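Local atomic coordinates of cytosolic phospholipase A2 delta (Homo sapiens, PDB entry 5IZ5), a protein that hydrolyses glycerophospholipids at the sn-2 position in a calcium-dependent manner, with a preference for linoleic acid, and docks on membranes through an N-terminal C2 domain. Residues D48-L53 against Y97-V102; L33-L38 against S72-N77. The protein carries 3 engineered substitutions. One frame throughout, in Å; residues are numbered along the deposited sequence.

Interaction 1 (D48-L53 against Y97-V102); sequences DPYVIL and YDEDSV
Asp48 and Asp98, two acids, stand close together, Asp48 OD2 4.2 Å from Asp98 OD1, and the bond between the residues uses the backbone N-H of Asp48, not its carboxylate. Asp48 N donates to Asp98 OD1 at 2.7 Å, almost straight (177°) but from above the carboxylate plane. CG of Asp98 lies anti to its own backbone N (chi1 -178°), near enough for OD1 to meet this N-H. Asp48 OD1 has its own donor, Asp70 N. Aspartate suits both places, being short and acidic; both residues, with Asp100, are predicted calcium ligands of the C2 domain, a cluster of acids consistent with a site that gathers calcium.

Beyond the acids, Glu99 N donates to Asp48 O, and Tyr50 and Tyr97 form an antiparallel hydrogen-bonded pair, Tyr97 N to Tyr50 O at 3.0 Å and Tyr50 N to Tyr97 O. The Tyr50 ring receives Tyr97 CB over one face, 3.8 Å from its centroid, and Glu99 CB at its edge, 3.8 Å from CE2; Glu99 OE2 is hydrogen-bonded to Thr67 OG1. The two tyrosine rings, with planes 18° apart, are slid so far that they barely overlap. Ile52 CD1 reaches Tyr97 CE2 at 4.0 Å. A broad ring with a polar tip suits position 50, since the Tyr50 hydroxyl bonds to Asp105. An alanine here would probably leave Tyr97 CB without the ring face it packs on, open a gap beside Glu99 CB, and take from Asp105 its hydroxyl partner.

Strands 49-55 and 91-98 are the central pair of a four-stranded antiparallel sheet, flanked by strands 62-64 and 106-114; the side chains of Val51 and Leu53 pack on strands 21-36 and 75-85.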
loop_
_atom_site.group_PDB
_atom_site.type_symbol
_atom_site.label_atom_id
_atom_site.label_comp_id
_atom_site.label_asym_id
_atom_site.label_seq_id
_atom_site.Cartn_x
_atom_site.Cartn_y
_atom_site.Cartn_z
ATOM N N ASP B 48 -17.692 -34.205 -18.826
ATOM C CA ASP B 48 -17.536 -35.071 -17.663
ATOM C C ASP B 48 -17.548 -34.181 -16.418
ATOM O O ASP B 48 -16.493 -33.872 -15.861
ATOM C CB ASP B 48 -16.218 -35.839 -17.759
ATOM C CG ASP B 48 -16.144 -36.710 -19.002
ATOM O OD1 ASP B 48 -17.098 -37.478 -19.273
ATOM O OD2 ASP B 48 -15.124 -36.617 -19.712
ATOM N N PRO B 49 -18.747 -33.756 -15.976
ATOM C CA PRO B 49 -18.796 -32.635 -15.049
ATOM C C PRO B 49 -18.733 -33.001 -13.564
ATOM O O PRO B 49 -19.305 -34.009 -13.139
ATOM C CB PRO B 49 -20.143 -31.990 -15.375
ATOM C CG PRO B 49 -20.994 -33.115 -15.874
ATOM C CD PRO B 49 -20.100 -34.259 -16.270
ATOM N N TYR B 50 -18.023 -32.171 -12.803
ATOM C CA TYR B 50 -18.056 -32.196 -11.341
ATOM C C TYR B 50 -18.179 -30.767 -10.823
ATOM O O TYR B 50 -17.786 -29.817 -11.510
ATOM C CB TYR B 50 -16.802 -32.863 -10.771
ATOM C CG TYR B 50 -15.498 -32.209 -11.168
ATOM C CD1 TYR B 50 -14.920 -31.224 -10.369
ATOM C CD2 TYR B 50 -14.834 -32.582 -12.338
ATOM C CE1 TYR B 50 -13.723 -30.630 -10.725
ATOM C CE2 TYR B 50 -13.637 -31.989 -12.703
ATOM C CZ TYR B 50 -13.086 -31.016 -11.891
ATOM O OH TYR B 50 -11.903 -30.420 -12.237
ATOM N N VAL B 51 -18.722 -30.616 -9.616
ATOM C CA VAL B 51 -18.878 -29.298 -9.005
ATOM C C VAL B 51 -17.852 -29.090 -7.897
ATOM O O VAL B 51 -17.603 -29.977 -7.082
ATOM C CB VAL B 51 -20.292 -29.088 -8.427
ATOM C CG1 VAL B 51 -20.442 -27.675 -7.875
ATOM C CG2 VAL B 51 -21.346 -29.349 -9.492
ATOM N N ILE B 52 -17.263 -27.901 -7.882
ATOM C CA ILE B 52 -16.379 -27.481 -6.808
ATOM C C ILE B 52 -17.118 -26.446 -5.965
ATOM O O ILE B 52 -17.792 -25.572 -6.514
ATOM C CB ILE B 52 -15.056 -26.925 -7.380
ATOM C CG1 ILE B 52 -14.262 -28.095 -7.994
ATOM C CG2 ILE B 52 -14.244 -26.197 -6.315
ATOM C CD1 ILE B 52 -12.782 -27.865 -8.241
ATOM N N LEU B 53 -17.012 -26.571 -4.641
ATOM C CA LEU B 53 -17.514 -25.557 -3.718
ATOM C C LEU B 53 -16.360 -24.974 -2.922
ATOM O O LEU B 53 -15.583 -25.707 -2.300
ATOM C CB LEU B 53 -18.535 -26.130 -2.738
ATOM C CG LEU B 53 -19.717 -26.927 -3.280
ATOM C CD1 LEU B 53 -20.642 -27.292 -2.130
ATOM C CD2 LEU B 53 -20.480 -26.155 -4.341
ATOM N N TYR B 97 -16.702 -27.945 -13.518
ATOM C CA TYR B 97 -15.574 -28.197 -14.401
ATOM C C TYR B 97 -15.838 -29.444 -15.243
ATOM O O TYR B 97 -16.628 -30.307 -14.857
ATOM C CB TYR B 97 -14.297 -28.376 -13.582
ATOM C CG TYR B 97 -13.715 -27.089 -13.046
ATOM C CD1 TYR B 97 -12.789 -26.358 -13.788
ATOM C CD2 TYR B 97 -14.078 -26.609 -11.791
ATOM C CE1 TYR B 97 -12.247 -25.183 -13.296
ATOM C CE2 TYR B 97 -13.543 -25.433 -11.291
ATOM C CZ TYR B 97 -12.627 -24.727 -12.045
ATOM O OH TYR B 97 -12.097 -23.560 -11.553
ATOM N N ASP B 98 -15.164 -29.522 -16.389
ATOM C CA ASP B 98 -15.264 -30.663 -17.297
ATOM C C ASP B 98 -13.988 -31.485 -17.147
ATOM O O ASP B 98 -12.903 -31.011 -17.491
ATOM C CB ASP B 98 -15.426 -30.167 -18.738
ATOM C CG ASP B 98 -15.587 -31.299 -19.754
ATOM O OD1 ASP B 98 -15.640 -32.489 -19.373
ATOM O OD2 ASP B 98 -15.671 -30.989 -20.957
ATOM N N GLU B 99 -14.114 -32.708 -16.634
ATOM C CA GLU B 99 -12.937 -33.527 -16.343
ATOM C C GLU B 99 -12.264 -34.063 -17.607
ATOM O O GLU B 99 -12.917 -34.639 -18.478
ATOM C CB GLU B 99 -13.289 -34.688 -15.416
ATOM C CG GLU B 99 -12.063 -35.434 -14.909
ATOM C CD GLU B 99 -12.406 -36.464 -13.854
ATOM O OE1 GLU B 99 -12.787 -37.593 -14.223
ATOM O OE2 GLU B 99 -12.297 -36.144 -12.653
ATOM N N ASP B 100 -10.951 -33.863 -17.683
ATOM C CA ASP B 100 -10.127 -34.385 -18.767
ATOM C C ASP B 100 -8.792 -34.791 -18.167
ATOM O O ASP B 100 -8.092 -33.964 -17.583
ATOM C CB ASP B 100 -9.936 -33.317 -19.846
ATOM C CG ASP B 100 -9.219 -33.829 -21.082
ATOM O OD1 ASP B 100 -8.193 -34.546 -20.981
ATOM O OD2 ASP B 100 -9.679 -33.465 -22.175
ATOM N N SER B 101 -8.441 -36.064 -18.325
ATOM C CA SER B 101 -7.216 -36.605 -17.740
ATOM C C SER B 101 -5.931 -36.070 -18.388
ATOM O O SER B 101 -4.868 -36.130 -17.774
ATOM C CB SER B 101 -7.232 -38.134 -17.800
ATOM O OG SER B 101 -7.532 -38.586 -19.111
ATOM N N VAL B 102 -6.027 -35.549 -19.612
ATOM C CA VAL B 102 -4.854 -35.058 -20.340
ATOM C C VAL B 102 -4.567 -33.588 -20.028
ATOM O O VAL B 102 -3.473 -33.238 -19.589
ATOM C CB VAL B 102 -5.025 -35.224 -21.866
ATOM C CG1 VAL B 102 -3.761 -34.778 -22.597
ATOM C CG2 VAL B 102 -5.355 -36.670 -22.216
#

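Interaction 2 (L33-L38 against S72-N77)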
loop_
_atom_site.group_PDB
_atom_site.type_symbol
_atom_site.label_atom_id
_atom_site.label_comp_id
_atom_site.label_asym_id
_atom_site.label_seq_id
_atom_site.Cartn_x
_atom_site.Cartn_y
_atom_site.Cartn_z
ATOM N N LEU B 33 -27.736 -30.372 -6.341
ATOM C CA LEU B 33 -28.699 -31.309 -6.915
ATOM C C LEU B 33 -28.306 -31.752 -8.324
ATOM O O LEU B 33 -27.911 -32.902 -8.534
ATOM C CB LEU B 33 -30.102 -30.690 -6.929
ATOM C CG LEU B 33 -30.699 -30.363 -5.560
ATOM C CD1 LEU B 33 -31.949 -29.512 -5.721
ATOM C CD2 LEU B 33 -31.007 -31.641 -4.794
ATOM N N GLU B 34 -28.408 -30.834 -9.278
ATOM C CA GLU B 34 -28.202 -31.156 -10.685
ATOM C C GLU B 34 -27.935 -29.901 -11.497
ATOM O O GLU B 34 -28.161 -28.785 -11.024
ATOM C CB GLU B 34 -29.436 -31.866 -11.250
ATOM C CG GLU B 34 -30.691 -31.004 -11.284
ATOM C CD GLU B 34 -31.871 -31.718 -11.912
ATOM O OE1 GLU B 34 -32.273 -32.777 -11.390
ATOM O OE2 GLU B 34 -32.407 -31.215 -12.922
ATOM N N ALA B 35 -27.462 -30.102 -12.724
ATOM C CA ALA B 35 -27.276 -29.015 -13.675
ATOM C C ALA B 35 -27.857 -29.407 -15.031
ATOM O O ALA B 35 -28.051 -30.592 -15.311
ATOM C CB ALA B 35 -25.801 -28.667 -13.806
ATOM N N ARG B 36 -28.135 -28.405 -15.863
ATOM C CA ARG B 36 -28.737 -28.627 -17.178
ATOM C C ARG B 36 -28.090 -27.766 -18.258
ATOM O O ARG B 36 -27.644 -26.648 -17.992
ATOM C CB ARG B 36 -30.232 -28.308 -17.134
ATOM C CG ARG B 36 -31.066 -29.242 -16.274
ATOM C CD ARG B 36 -32.498 -28.744 -16.165
ATOM N NE ARG B 36 -32.572 -27.468 -15.448
ATOM C CZ ARG B 36 -32.700 -27.332 -14.128
ATOM N NH1 ARG B 36 -32.779 -28.396 -13.333
ATOM N NH2 ARG B 36 -32.752 -26.114 -13.596
ATOM N N ASN B 37 -28.056 -28.306 -19.475
ATOM C CA ASN B 37 -27.614 -27.585 -20.671
ATOM C C ASN B 37 -26.136 -27.203 -20.654
ATOM O O ASN B 37 -25.764 -26.148 -21.155
ATOM C CB ASN B 37 -28.475 -26.333 -20.903
ATOM C CG ASN B 37 -29.960 -26.612 -20.764
ATOM O OD1 ASN B 37 -30.469 -27.589 -21.306
ATOM N ND2 ASN B 37 -30.663 -25.753 -20.034
ATOM N N LEU B 38 -25.289 -28.056 -20.085
ATOM C CA LEU B 38 -23.852 -27.785 -20.076
ATOM C C LEU B 38 -23.247 -28.033 -21.462
ATOM O O LEU B 38 -23.755 -28.832 -22.237
ATOM C CB LEU B 38 -23.137 -28.654 -19.044
ATOM C CG LEU B 38 -23.561 -28.516 -17.579
ATOM C CD1 LEU B 38 -22.720 -29.445 -16.720
ATOM C CD2 LEU B 38 -23.443 -27.081 -17.082
ATOM N N SER B 72 -23.951 -33.949 -19.771
ATOM C CA SER B 72 -24.476 -32.629 -20.169
ATOM C C SER B 72 -25.700 -32.195 -19.320
ATOM O O SER B 72 -26.078 -31.009 -19.285
ATOM C CB SER B 72 -24.773 -32.618 -21.673
ATOM O OG SER B 72 -25.411 -31.428 -22.070
ATOM N N HIS B 73 -26.290 -33.154 -18.608
ATOM C CA HIS B 73 -27.357 -32.878 -17.654
ATOM C C HIS B 73 -27.118 -33.680 -16.364
ATOM O O HIS B 73 -27.900 -34.562 -16.017
ATOM C CB HIS B 73 -28.723 -33.224 -18.254
ATOM C CG HIS B 73 -29.789 -33.447 -17.229
ATOM N ND1 HIS B 73 -30.067 -32.542 -16.227
ATOM C CD2 HIS B 73 -30.623 -34.494 -17.032
ATOM C CE1 HIS B 73 -31.035 -33.017 -15.465
ATOM N NE2 HIS B 73 -31.390 -34.201 -15.932
ATOM N N PRO B 74 -26.036 -33.367 -15.639
ATOM C CA PRO B 74 -25.659 -34.199 -14.497
ATOM C C PRO B 74 -26.596 -34.067 -13.300
ATOM O O PRO B 74 -27.117 -32.984 -13.041
ATOM C CB PRO B 74 -24.274 -33.671 -14.137
ATOM C CG PRO B 74 -24.317 -32.241 -14.551
ATOM C CD PRO B 74 -25.106 -32.238 -15.824
ATOM N N VAL B 75 -26.803 -35.177 -12.591
ATOM C CA VAL B 75 -27.539 -35.194 -11.328
ATOM C C VAL B 75 -26.628 -35.802 -10.264
ATOM O O VAL B 75 -26.398 -37.011 -10.262
ATOM C CB VAL B 75 -28.831 -36.030 -11.431
ATOM C CG1 VAL B 75 -29.566 -36.068 -10.093
ATOM C CG2 VAL B 75 -29.738 -35.476 -12.521
ATOM N N TRP B 76 -26.103 -34.960 -9.374
ATOM C CA TRP B 76 -25.180 -35.409 -8.329
ATOM C C TRP B 76 -25.902 -35.752 -7.028
ATOM O O TRP B 76 -25.644 -36.793 -6.420
ATOM C CB TRP B 76 -24.143 -34.327 -8.027
ATOM C CG TRP B 76 -23.200 -34.009 -9.143
ATOM C CD1 TRP B 76 -22.067 -34.694 -9.485
ATOM C CD2 TRP B 76 -23.280 -32.895 -10.039
ATOM N NE1 TRP B 76 -21.445 -34.085 -10.550
ATOM C CE2 TRP B 76 -22.169 -32.977 -10.909
ATOM C CE3 TRP B 76 -24.186 -31.840 -10.197
ATOM C CZ2 TRP B 76 -21.942 -32.044 -11.923
ATOM C CZ3 TRP B 76 -23.961 -30.911 -11.207
ATOM C CH2 TRP B 76 -22.844 -31.017 -12.053
ATOM N N ASN B 77 -26.782 -34.851 -6.597
ATOM C CA ASN B 77 -27.458 -34.956 -5.302
ATOM C C ASN B 77 -26.487 -35.240 -4.145
ATOM O O ASN B 77 -26.626 -36.234 -3.430
ATOM C CB ASN B 77 -28.562 -36.018 -5.355
ATOM C CG ASN B 77 -29.422 -36.030 -4.101
ATOM O OD1 ASN B 77 -29.585 -35.005 -3.434
ATOM N ND2 ASN B 77 -29.972 -37.194 -3.771
#
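Leu33 meets Trp76 and Asn77 through its carbonyl, where one oxygen accepts two backbone N-H groups: Trp76 N at 2.9 Å, with a bent angle of 131°, and Asn77 N at 3.0 Å. On its other side strand 21-36 has a classic beta bulge, Leu33 and Glu34 both facing Asp139.

Glu34 pairs with Val75 as an antiparallel non-hydrogen-bonded pair, their side chains side by side and pointing the same way, with Glu34 CB 3.8 Å from Val75 CG2. Its CG sits between the backbone N and the carbonyl carbon (chi1 65°), and OE2 comes to the edge of the His73 ring, 3.4 Å from CE1.

Ala35 N donates to Pro74 O, and Ala35 O accepts from His73 ND1 at 3.0 Å, tilted from the ring plane. Its small CB fits between Pro74 CG and the edge of the Trp76 ring at CZ3; Pro74 CB in turn covers a face of that indole.

Arg36 lays CG 3.4 Å from His73 ND1, while NH1 forms a salt bridge with Glu34 OE2. Its length lets the guanidinium also reach Glu137 and Asp139.

At Asn37 the backbone takes a positive phi (66°), a conformation asparagine tolerates well, and its ND2 bonds to Glu135 O. Leu38 is then clasped twice by Ser72: Leu38 N donates to Ser72 O, and Ser72 OG donates to Leu38 O at 3.1 Å. Leu38 CD1 packs on Pro74 CD, a fit of two apolar groups.

The chemistry thus divides the contact. Alanine, leucine, proline and tryptophan form an apolar side, while on the other Glu34 OE2, 4.3 Å from His73 ND1, would probably favour a protonated His73 and Arg36 nearby would oppose it; ND1 of His73 must carry a proton to serve Ala35 O.

Overall arrangement
Interactions 1 and 2 lie in the same C2 domain, their centres 12 Å apart and their segments alternating along the chain. Each pairs strands within one sheet, interaction 1 in the four-stranded sheet and interaction 2 in the other, the two facing each other as in the C2 beta sandwich. They meet where Val51 CG2 touches Trp76 CH2 at 3.4 Å and Pro49 CG touches Pro74 CG at 3.7 Å. The predicted calcium ligands Asp48, Asp98 and Asp100 belong to interaction 1. Interaction 2 holds none but lies next to the site: the side chains of Leu38 and Asp98 are about 8 Å apart, those of Trp76 and Asp48 about 9 Å. Neither lies in the catalytic domain carrying the nucleophile Ser365.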